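Chloramphenicol acetyltransferase (Aliivibrio fischeri, PDB 6PXA) probably transfers an acetyl group from acetyl-CoA to the 3-hydroxyl of chloramphenicol, as a trimeric hexapeptide-repeat acyltransferase, and binds taurocholic acid in this crystal. Local coordinates at residues Val128-Gly131 / Ser132-Ile136; Asn178-Gln181 / Thr182-Ile186. One frame throughout, in Å; residues are numbered along the deposited sequence.

Interaction 1: Val128-Gly131 / Ser132-Ile136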
loop_
_atom_site.group_PDB
_atom_site.type_symbol
_atom_site.label_atom_id
_atom_site.label_comp_id
_atom_site.label_asym_id
_atom_site.label_seq_id
_atom_site.Cartn_x
_atom_site.Cartn_y
_atom_site.Cartn_z
ATOM N N VAL B 128 1.989 6.378 20.994
ATOM C CA VAL B 128 2.471 5.768 19.753
ATOM C C VAL B 128 1.825 6.465 18.576
ATOM O O VAL B 128 0.606 6.678 18.555
ATOM C CB VAL B 128 2.199 4.247 19.729
ATOM C CG1 VAL B 128 2.509 3.655 18.346
ATOM C CG2 VAL B 128 3.017 3.552 20.789
ATOM N N TRP B 129 2.662 6.893 17.631
ATOM C CA TRP B 129 2.245 7.560 16.405
ATOM C C TRP B 129 2.367 6.556 15.267
ATOM O O TRP B 129 3.457 6.031 15.021
ATOM C CB TRP B 129 3.130 8.781 16.157
ATOM C CG TRP B 129 2.878 9.544 14.892
ATOM C CD1 TRP B 129 1.717 9.622 14.176
ATOM C CD2 TRP B 129 3.828 10.362 14.210
ATOM N NE1 TRP B 129 1.895 10.433 13.066
ATOM C CE2 TRP B 129 3.180 10.906 13.077
ATOM C CE3 TRP B 129 5.170 10.681 14.440
ATOM C CZ2 TRP B 129 3.830 11.741 12.176
ATOM C CZ3 TRP B 129 5.812 11.516 13.535
ATOM C CH2 TRP B 129 5.141 12.027 12.424
ATOM N N ILE B 130 1.253 6.275 14.597
ATOM C CA ILE B 130 1.192 5.269 13.529
ATOM C C ILE B 130 0.841 5.987 12.232
ATOM O O ILE B 130 -0.296 6.442 12.043
ATOM C CB ILE B 130 0.186 4.141 13.832
ATOM C CG1 ILE B 130 0.544 3.432 15.149
ATOM C CG2 ILE B 130 0.105 3.141 12.663
ATOM C CD1 ILE B 130 -0.387 2.319 15.516
ATOM N N GLY B 131 1.809 6.061 11.331
ATOM C CA GLY B 131 1.649 6.815 10.107
ATOM C C GLY B 131 0.653 6.197 9.144
ATOM O O GLY B 131 0.153 5.069 9.310
ATOM N N SER B 132 0.405 6.957 8.073
ATOM C CA SER B 132 -0.681 6.646 7.157
ATOM C C SER B 132 -0.385 5.349 6.419
ATOM O O SER B 132 0.739 5.118 5.970
ATOM C CB SER B 132 -0.889 7.782 6.159
ATOM O OG SER B 132 -2.048 7.535 5.362
ATOM N N GLU B 133 -1.386 4.476 6.356
ATOM C CA GLU B 133 -1.336 3.261 5.542
ATOM C C GLU B 133 -0.280 2.276 6.029
ATOM O O GLU B 133 0.086 1.322 5.310
ATOM C CB GLU B 133 -1.124 3.631 4.049
ATOM C CG GLU B 133 -2.359 4.300 3.467
ATOM C CD GLU B 133 -2.286 4.548 1.962
ATOM O OE1 GLU B 133 -3.033 5.419 1.520
ATOM O OE2 GLU B 133 -1.520 3.874 1.242
ATOM N N ALA B 134 0.176 2.428 7.268
ATOM C CA ALA B 134 0.975 1.377 7.858
ATOM C C ALA B 134 0.072 0.171 8.079
ATOM O O ALA B 134 -1.151 0.303 8.220
ATOM C CB ALA B 134 1.609 1.831 9.181
ATOM N N MET B 135 0.661 -1.012 8.009
ATOM C CA MET B 135 -0.068 -2.246 8.256
ATOM C C MET B 135 0.587 -3.006 9.394
ATOM O O MET B 135 1.766 -3.375 9.298
ATOM C CB MET B 135 -0.133 -3.121 7.012
ATOM C CG MET B 135 -1.329 -4.055 7.056
ATOM S SD MET B 135 -1.293 -5.372 5.820
ATOM C CE MET B 135 -2.426 -4.662 4.615
ATOM N N ILE B 136 -0.198 -3.275 10.434
ATOM C CA ILE B 136 0.234 -3.937 11.668
ATOM C C ILE B 136 -0.263 -5.385 11.630
ATOM O O ILE B 136 -1.474 -5.637 11.663
ATOM C CB ILE B 136 -0.318 -3.214 12.902
ATOM C CG1 ILE B 136 -0.020 -1.720 12.844
ATOM C CG2 ILE B 136 0.281 -3.787 14.161
ATOM C CD1 ILE B 136 1.452 -1.436 12.820
#
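Gly131 and Ala134 close a type II beta turn with one weak backbone hydrogen bond, Ala134 N to Gly131 O at 3.3 Å and 162°. Glu133, third in the turn, takes the positive phi (65°) that this turn type requires, and its CB points away from residues 128-131.

The apolar contact lies inside the bend. The methyl of Ala134 points back toward residues 128-131, where its CB meets the CG2 branch of Ile130 at 4.0 Å. With chi1 of Ile130 at -58°, CG2 stands opposite the backbone N, and this branch does the touching. Ala134 CB also lies 3.6 Å from Gly131 O.

The polar ends find their partners outside the bend. Ser132 OG is hydrogen-bonded to Ser81 O. Glu133 forms salt bridges through OE2 with Arg151 and through OE1 with Arg48 of the second subunit, and OE1 is also hydrogen-bonded to His38, so its buried carboxylate is held at both oxygens.

The bend is one corner of the left-handed parallel beta-helix built by hexapeptide repeats. It passes from strand 129-130, between strands 78-80 and 147-148, to strand 135-136, between 84-86 and 153-154; Ile130 also packs on Phe85, and Ala134 on Ile148.

Interaction 2: Asn178-Gln181 / Thr182-Ile186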
loop_
_atom_site.group_PDB
_atom_site.type_symbol
_atom_site.label_atom_id
_atom_site.label_comp_id
_atom_site.label_asym_id
_atom_site.label_seq_id
_atom_site.Cartn_x
_atom_site.Cartn_y
_atom_site.Cartn_z
ATOM N N ASN B 178 19.282 6.035 28.366
ATOM C CA ASN B 178 19.049 6.440 29.748
ATOM C C ASN B 178 17.751 7.228 29.881
ATOM O O ASN B 178 16.990 7.034 30.839
ATOM C CB ASN B 178 20.235 7.254 30.260
ATOM C CG ASN B 178 21.513 6.436 30.340
ATOM O OD1 ASN B 178 21.475 5.205 30.296
ATOM N ND2 ASN B 178 22.652 7.117 30.464
ATOM N N LEU B 179 17.473 8.106 28.915
ATOM C CA LEU B 179 16.262 8.918 28.951
ATOM C C LEU B 179 15.023 8.112 28.588
ATOM O O LEU B 179 13.945 8.351 29.144
ATOM C CB LEU B 179 16.403 10.100 27.995
ATOM C CG LEU B 179 17.600 11.016 28.258
ATOM C CD1 LEU B 179 17.637 12.100 27.206
ATOM C CD2 LEU B 179 17.557 11.624 29.659
ATOM N N ILE B 180 15.140 7.203 27.612
ATOM C CA ILE B 180 14.066 6.249 27.352
ATOM C C ILE B 180 13.691 5.520 28.634
ATOM O O ILE B 180 12.512 5.430 28.998
ATOM C CB ILE B 180 14.478 5.251 26.258
ATOM C CG1 ILE B 180 14.601 5.935 24.900
ATOM C CG2 ILE B 180 13.475 4.100 26.167
ATOM C CD1 ILE B 180 14.834 4.951 23.777
ATOM N N GLN B 181 14.693 4.970 29.325
ATOM C CA GLN B 181 14.428 4.248 30.563
ATOM C C GLN B 181 13.696 5.131 31.562
ATOM O O GLN B 181 12.830 4.656 32.306
ATOM C CB GLN B 181 15.737 3.740 31.162
ATOM C CG GLN B 181 15.805 2.235 31.286
ATOM C CD GLN B 181 16.418 1.803 32.605
ATOM O OE1 GLN B 181 15.717 1.335 33.505
ATOM N NE2 GLN B 181 17.730 1.968 32.732
ATOM N N THR B 182 14.025 6.424 31.573
ATOM C CA THR B 182 13.388 7.359 32.491
ATOM C C THR B 182 11.909 7.521 32.167
ATOM O O THR B 182 11.048 7.418 33.051
ATOM C CB THR B 182 14.117 8.703 32.433
ATOM O OG1 THR B 182 15.379 8.573 33.096
ATOM C CG2 THR B 182 13.301 9.792 33.102
ATOM N N LEU B 183 11.592 7.748 30.892
ATOM C CA LEU B 183 10.197 7.899 30.495
ATOM C C LEU B 183 9.384 6.646 30.809
ATOM O O LEU B 183 8.178 6.736 31.063
ATOM C CB LEU B 183 10.127 8.242 28.996
ATOM C CG LEU B 183 10.781 9.567 28.586
ATOM C CD1 LEU B 183 10.705 9.802 27.041
ATOM C CD2 LEU B 183 10.117 10.707 29.310
ATOM N N LEU B 184 10.027 5.477 30.826
ATOM C CA LEU B 184 9.309 4.234 31.063
ATOM C C LEU B 184 9.011 4.006 32.539
ATOM O O LEU B 184 8.137 3.199 32.864
ATOM C CB LEU B 184 10.093 3.049 30.494
ATOM C CG LEU B 184 10.228 3.086 28.956
ATOM C CD1 LEU B 184 10.911 1.838 28.420
ATOM C CD2 LEU B 184 8.868 3.241 28.326
ATOM N N VAL B 185 9.704 4.703 33.434
ATOM C CA VAL B 185 9.409 4.627 34.863
ATOM C C VAL B 185 8.339 5.636 35.267
ATOM O O VAL B 185 7.412 5.307 36.015
ATOM C CB VAL B 185 10.704 4.825 35.681
ATOM C CG1 VAL B 185 10.378 5.027 37.159
ATOM C CG2 VAL B 185 11.640 3.634 35.502
ATOM N N ILE B 186 8.443 6.876 34.779
ATOM C CA ILE B 186 7.531 7.919 35.248
ATOM C C ILE B 186 6.170 7.819 34.567
ATOM O O ILE B 186 5.155 8.209 35.157
ATOM C CB ILE B 186 8.143 9.324 35.075
ATOM C CG1 ILE B 186 8.401 9.656 33.607
ATOM C CG2 ILE B 186 9.444 9.474 35.878
ATOM C CD1 ILE B 186 9.108 11.011 33.440
#
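Thr182 meets Asn178 O twice, through its backbone N at 3.1 Å and through its hydroxyl OG1 at 3.2 Å. The two donors approach from opposite faces of the carbonyl plane, each tilted 28° from it, so one acceptor is gripped from both faces. A chi1 of -73° sets OG1 beside the backbone N of Thr182, from where the hydroxyl folds back onto the preceding turn.

The next two carbonyls are satisfied in the regular i to i+4 manner of an alpha-helix. Leu183 N donates to Leu179 O at 3.0 Å, and Leu184 N to Ile180 O at 3.1 Å.

Toward the end of the helix the pattern slackens. Gln181 O receives weak bonds from Leu184 N and Val185 N, both at 3.3 Å, while Thr182 O accepts from Val185 N and Ile186 N, mixing i+3 with i+4 bonding. Ile186 O is in turn taken up by Trp191 NE1.

Among the apolar groups, Ile180 and Leu184 lie side by side and point the same way, with CG2 of Ile180 4.1 Å from CD1 of Leu184.

Helix 177-186 is amphipathic: Gln181 and Val185 are exposed, whereas Ile180, Leu183 and Leu184 pack on Tyr161. Leu179 and Leu183 also touch Ile208, and Ile186 packs on Leu211 and Phe215, joining this helix to helix 208-219.

Overall arrangement
Interaction 1 comes first along the chain, in the beta-helix; interaction 2 follows after strands 162-165 and 169-173, in helix 177-186. Their centres are about 24 Å apart and their nearest atoms about 10 Å, so they do not touch. Strand 129-130 of interaction 1 belongs to the same mixed sheet as 162-165 and 169-173, which lead into the helix of interaction 2. The centre of the 128-136 contact is about 8 Å from the centre of the chain, and its residues meet both other subunits, whereas that of 178-186 is about 22 Å from it, and its helix packs with the C-terminal helix. Together they represent the trimer-forming beta-helix and its helical C-terminal extension.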